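Long-range contact in NAD-dependent aldehyde dehydrogenase (Burkholderia multivorans, PDB 5UJU), which probably oxidises aldehydes to carboxylic acids with NAD+ as the electron acceptor: residues 124-138 / 152-165. Sequence-based numbering, arbitrary orientation.
Sequences LEILARLNRASFEIA and AFQAGGPHAQDRAL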
# COMPACT_ATOMS: atom_id res chain seq x y z
N LEU A 124 10.76 19.94 4.24
CA LEU A 124 10.80 21.04 3.27
C LEU A 124 12.01 21.92 3.48
O LEU A 124 12.57 22.45 2.51
CB LEU A 124 9.52 21.87 3.36
CG LEU A 124 8.24 21.07 3.08
CD1 LEU A 124 6.97 21.88 3.39
CD2 LEU A 124 8.24 20.57 1.65
N GLU A 125 12.44 22.09 4.73
CA GLU A 125 13.64 22.87 5.01
C GLU A 125 14.88 22.15 4.49
O GLU A 125 15.78 22.79 3.94
CB GLU A 125 13.75 23.15 6.50
CG GLU A 125 15.04 23.83 6.93
CD GLU A 125 15.21 25.25 6.40
OE1 GLU A 125 14.21 25.89 6.01
OE2 GLU A 125 16.37 25.73 6.38
N ILE A 126 14.96 20.83 4.69
CA ILE A 126 16.08 20.08 4.12
C ILE A 126 16.14 20.29 2.61
O ILE A 126 17.21 20.57 2.06
CB ILE A 126 15.95 18.58 4.47
CG1 ILE A 126 16.08 18.35 5.99
CG2 ILE A 126 16.97 17.76 3.65
CD1 ILE A 126 15.71 16.94 6.43
N LEU A 127 14.99 20.21 1.93
CA LEU A 127 14.95 20.39 0.47
C LEU A 127 15.43 21.78 0.06
O LEU A 127 16.15 21.93 -0.94
CB LEU A 127 13.54 20.13 -0.06
CG LEU A 127 13.13 18.65 0.05
CD1 LEU A 127 11.74 18.39 -0.51
CD2 LEU A 127 14.16 17.82 -0.68
N ALA A 128 15.06 22.81 0.82
CA ALA A 128 15.53 24.15 0.53
C ALA A 128 17.05 24.21 0.59
O ALA A 128 17.70 24.80 -0.28
CB ALA A 128 14.92 25.16 1.51
N ARG A 129 17.64 23.57 1.61
CA ARG A 129 19.09 23.59 1.74
C ARG A 129 19.77 22.72 0.69
O ARG A 129 20.86 23.04 0.22
CB ARG A 129 19.49 23.16 3.15
CG ARG A 129 18.87 24.03 4.25
CD ARG A 129 19.61 23.92 5.57
NE ARG A 129 18.91 24.65 6.63
CZ ARG A 129 19.32 24.70 7.89
NH1 ARG A 129 20.43 24.07 8.27
NH2 ARG A 129 18.61 25.38 8.78
N LEU A 130 19.14 21.61 0.33
CA LEU A 130 19.71 20.80 -0.74
C LEU A 130 19.76 21.60 -2.04
O LEU A 130 20.77 21.56 -2.75
CB LEU A 130 18.89 19.52 -0.92
CG LEU A 130 18.95 18.49 0.21
CD1 LEU A 130 17.98 17.36 -0.10
CD2 LEU A 130 20.36 17.96 0.35
N ASN A 131 18.71 22.38 -2.33
CA ASN A 131 18.74 23.22 -3.53
C ASN A 131 19.90 24.20 -3.48
O ASN A 131 20.59 24.40 -4.48
CB ASN A 131 17.42 23.97 -3.71
CG ASN A 131 17.37 24.73 -5.01
OD1 ASN A 131 17.17 25.94 -5.03
ND2 ASN A 131 17.54 24.02 -6.12
N ARG A 132 20.14 24.82 -2.31
CA ARG A 132 21.28 25.74 -2.21
C ARG A 132 22.61 25.03 -2.41
O ARG A 132 23.58 25.69 -2.80
CB ARG A 132 21.29 26.46 -0.86
CG ARG A 132 20.17 27.47 -0.69
CD ARG A 132 20.42 28.36 0.52
NE ARG A 132 19.82 27.81 1.73
CZ ARG A 132 18.54 27.96 2.07
NH1 ARG A 132 17.72 28.65 1.29
NH2 ARG A 132 18.09 27.42 3.19
N ALA A 133 22.69 23.73 -2.15
CA ALA A 133 23.90 22.94 -2.35
C ALA A 133 23.94 22.26 -3.72
O ALA A 133 24.73 21.33 -3.91
CB ALA A 133 24.03 21.88 -1.25
N SER A 134 23.12 22.72 -4.67
CA SER A 134 22.95 21.99 -5.93
C SER A 134 24.25 21.86 -6.69
O SER A 134 24.50 20.84 -7.34
CB SER A 134 21.89 22.66 -6.80
OG SER A 134 20.59 22.40 -6.32
N PHE A 135 25.09 22.91 -6.66
CA PHE A 135 26.35 22.84 -7.40
C PHE A 135 27.30 21.83 -6.76
O PHE A 135 27.93 21.03 -7.46
CB PHE A 135 26.99 24.21 -7.49
CG PHE A 135 26.41 25.07 -8.58
CD1 PHE A 135 26.76 24.85 -9.91
CD2 PHE A 135 25.53 26.10 -8.28
CE1 PHE A 135 26.22 25.63 -10.92
CE2 PHE A 135 25.00 26.88 -9.28
CZ PHE A 135 25.34 26.65 -10.60
N GLU A 136 27.43 21.86 -5.42
CA GLU A 136 28.25 20.86 -4.74
C GLU A 136 27.75 19.45 -5.02
O GLU A 136 28.55 18.54 -5.28
CB GLU A 136 28.25 21.13 -3.23
CG GLU A 136 28.90 20.03 -2.42
CD GLU A 136 28.74 20.22 -0.91
OE1 GLU A 136 28.02 21.15 -0.50
OE2 GLU A 136 29.35 19.46 -0.15
N ILE A 137 26.44 19.25 -4.96
CA ILE A 137 25.84 17.95 -5.26
C ILE A 137 26.04 17.58 -6.74
O ILE A 137 26.33 16.42 -7.07
CB ILE A 137 24.36 17.96 -4.85
CG1 ILE A 137 24.24 18.07 -3.32
CG2 ILE A 137 23.63 16.72 -5.36
CD1 ILE A 137 22.82 18.31 -2.82
N ALA A 138 25.94 18.55 -7.64
CA ALA A 138 26.12 18.24 -9.06
C ALA A 138 27.50 17.64 -9.32
O ALA A 138 27.63 16.62 -10.01
CB ALA A 138 25.92 19.49 -9.91
N ALA A 152 24.09 16.12 -14.49
CA ALA A 152 24.39 15.88 -13.09
C ALA A 152 23.73 16.95 -12.22
O ALA A 152 23.13 16.63 -11.19
CB ALA A 152 25.90 15.85 -12.87
N PHE A 153 23.77 18.20 -12.67
CA PHE A 153 23.10 19.28 -11.94
C PHE A 153 21.58 19.09 -11.92
O PHE A 153 20.96 19.07 -10.86
CB PHE A 153 23.47 20.62 -12.57
CG PHE A 153 22.85 21.81 -11.88
CD1 PHE A 153 23.49 22.41 -10.79
CD2 PHE A 153 21.63 22.31 -12.31
CE1 PHE A 153 22.91 23.49 -10.14
CE2 PHE A 153 21.05 23.40 -11.66
CZ PHE A 153 21.69 23.99 -10.57
N GLN A 154 20.97 18.95 -13.09
CA GLN A 154 19.51 18.85 -13.16
C GLN A 154 19.02 17.57 -12.50
O GLN A 154 18.20 17.61 -11.57
CB GLN A 154 19.05 18.93 -14.60
CG GLN A 154 19.42 20.20 -15.30
CD GLN A 154 18.61 20.41 -16.56
OE1 GLN A 154 18.03 19.46 -17.10
NE2 GLN A 154 18.56 21.65 -17.04
N ALA A 155 19.51 16.42 -12.97
CA ALA A 155 19.03 15.15 -12.43
C ALA A 155 19.48 14.94 -10.99
O ALA A 155 18.76 14.33 -10.20
CB ALA A 155 19.50 13.99 -13.31
N GLY A 156 20.67 15.42 -10.62
CA GLY A 156 21.11 15.21 -9.25
C GLY A 156 20.59 16.25 -8.28
O GLY A 156 20.42 15.95 -7.10
N GLY A 157 20.29 17.46 -8.77
CA GLY A 157 19.86 18.54 -7.91
C GLY A 157 18.38 18.84 -8.08
O GLY A 157 17.52 18.08 -7.63
N PRO A 158 18.06 19.95 -8.75
CA PRO A 158 16.65 20.39 -8.86
C PRO A 158 15.62 19.32 -9.22
O PRO A 158 14.57 19.26 -8.58
CB PRO A 158 16.73 21.47 -9.94
CG PRO A 158 18.07 22.07 -9.74
CD PRO A 158 18.99 20.97 -9.25
N HIS A 159 15.88 18.47 -10.23
CA HIS A 159 14.88 17.47 -10.60
C HIS A 159 14.70 16.43 -9.50
O HIS A 159 13.57 15.99 -9.24
CB HIS A 159 15.24 16.79 -11.92
CG HIS A 159 15.09 17.68 -13.12
ND1 HIS A 159 15.34 17.24 -14.40
CD2 HIS A 159 14.71 18.97 -13.23
CE1 HIS A 159 15.14 18.23 -15.25
NE2 HIS A 159 14.75 19.30 -14.57
N ALA A 160 15.79 16.03 -8.84
CA ALA A 160 15.67 15.12 -7.70
C ALA A 160 14.94 15.80 -6.55
O ALA A 160 14.10 15.17 -5.89
CB ALA A 160 17.05 14.64 -7.24
N GLN A 161 15.26 17.07 -6.32
CA GLN A 161 14.56 17.84 -5.29
C GLN A 161 13.07 17.98 -5.62
O GLN A 161 12.22 17.88 -4.73
CB GLN A 161 15.25 19.20 -5.14
CG GLN A 161 16.69 19.07 -4.64
CD GLN A 161 17.60 20.14 -5.17
OE1 GLN A 161 17.15 21.13 -5.74
NE2 GLN A 161 18.91 19.95 -4.97
N ASP A 162 12.74 18.16 -6.91
CA ASP A 162 11.34 18.10 -7.35
C ASP A 162 10.68 16.79 -6.91
O ASP A 162 9.57 16.79 -6.36
CB ASP A 162 11.25 18.23 -8.87
CG ASP A 162 11.48 19.64 -9.37
OD1 ASP A 162 11.32 20.60 -8.59
OD2 ASP A 162 11.82 19.78 -10.57
N ARG A 163 11.33 15.66 -7.18
CA ARG A 163 10.73 14.36 -6.87
C ARG A 163 10.64 14.14 -5.36
O ARG A 163 9.71 13.49 -4.88
CB ARG A 163 11.54 13.23 -7.52
CG ARG A 163 11.36 13.11 -9.06
CD ARG A 163 9.95 12.63 -9.42
NE ARG A 163 9.75 12.53 -10.87
CZ ARG A 163 8.62 12.09 -11.45
NH1 ARG A 163 7.57 11.73 -10.72
NH2 ARG A 163 8.54 12.03 -12.78
N ALA A 164 11.62 14.64 -4.61
CA ALA A 164 11.51 14.61 -3.15
C ALA A 164 10.31 15.43 -2.69
O ALA A 164 9.50 14.95 -1.89
CB ALA A 164 12.81 15.13 -2.52
N LEU A 165 10.16 16.64 -3.22
CA LEU A 165 9.05 17.50 -2.82
C LEU A 165 7.71 16.88 -3.20
O LEU A 165 6.73 16.98 -2.44
CB LEU A 165 9.20 18.87 -3.48
CG LEU A 165 8.09 19.86 -3.10
CD1 LEU A 165 8.35 20.42 -1.74
CD2 LEU A 165 7.96 20.98 -4.10
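Gln161 reaches across to Asn131 and Ser134 and uses both ends of its amide there. Its OE1 accepts from Asn131 ND2 at 2.9 Å, with the two amide planes nearly perpendicular. Asn131 CG stands anti to the backbone N (chi1 -174°), which brings its ND2 to that oxygen. Gln161 NE2 donates to Ser134 OG over 3.3 Å; the bond is nearly straight (165°) and the hydroxyl lies in the amide plane. Ser134 OG in turn donates to Asn131 O at 2.7 Å, a carbonyl that also accepts from Ser134 N. The buried glutamine amide is thereby fixed in rotation, beside the break between helices 97-132 and 134-145. At the Leu165 end the contact turns apolar: Leu127 sets CD2 against Ala164 CB (3.5 Å) and CD1 beside the backbone of Leu165, while the methyls Leu124 CD2 and Leu165 CD1 press together at 3.4 Å, tighter than usual. At the other end, Phe153 CE1 sits over the centre of one face of the Phe135 ring; the planes are inclined at 45°. Ala138 CB meets the edge of the Phe153 ring. Phe226 of helix 217-230 touches both Leu127 and Ala164, whereas helix 245-260 is met from 124-138. The axes of segments 124-132 and 158-165 run almost antiparallel, 9.9 Å apart at closest approach. This is a buried antiparallel helix pair, 97-132 with 158-175, whose companions 134-145 and 149-156 cross steeply, among the helices around the Rossmann-like, probably NAD-binding, sheet of the aldehyde dehydrogenase fold.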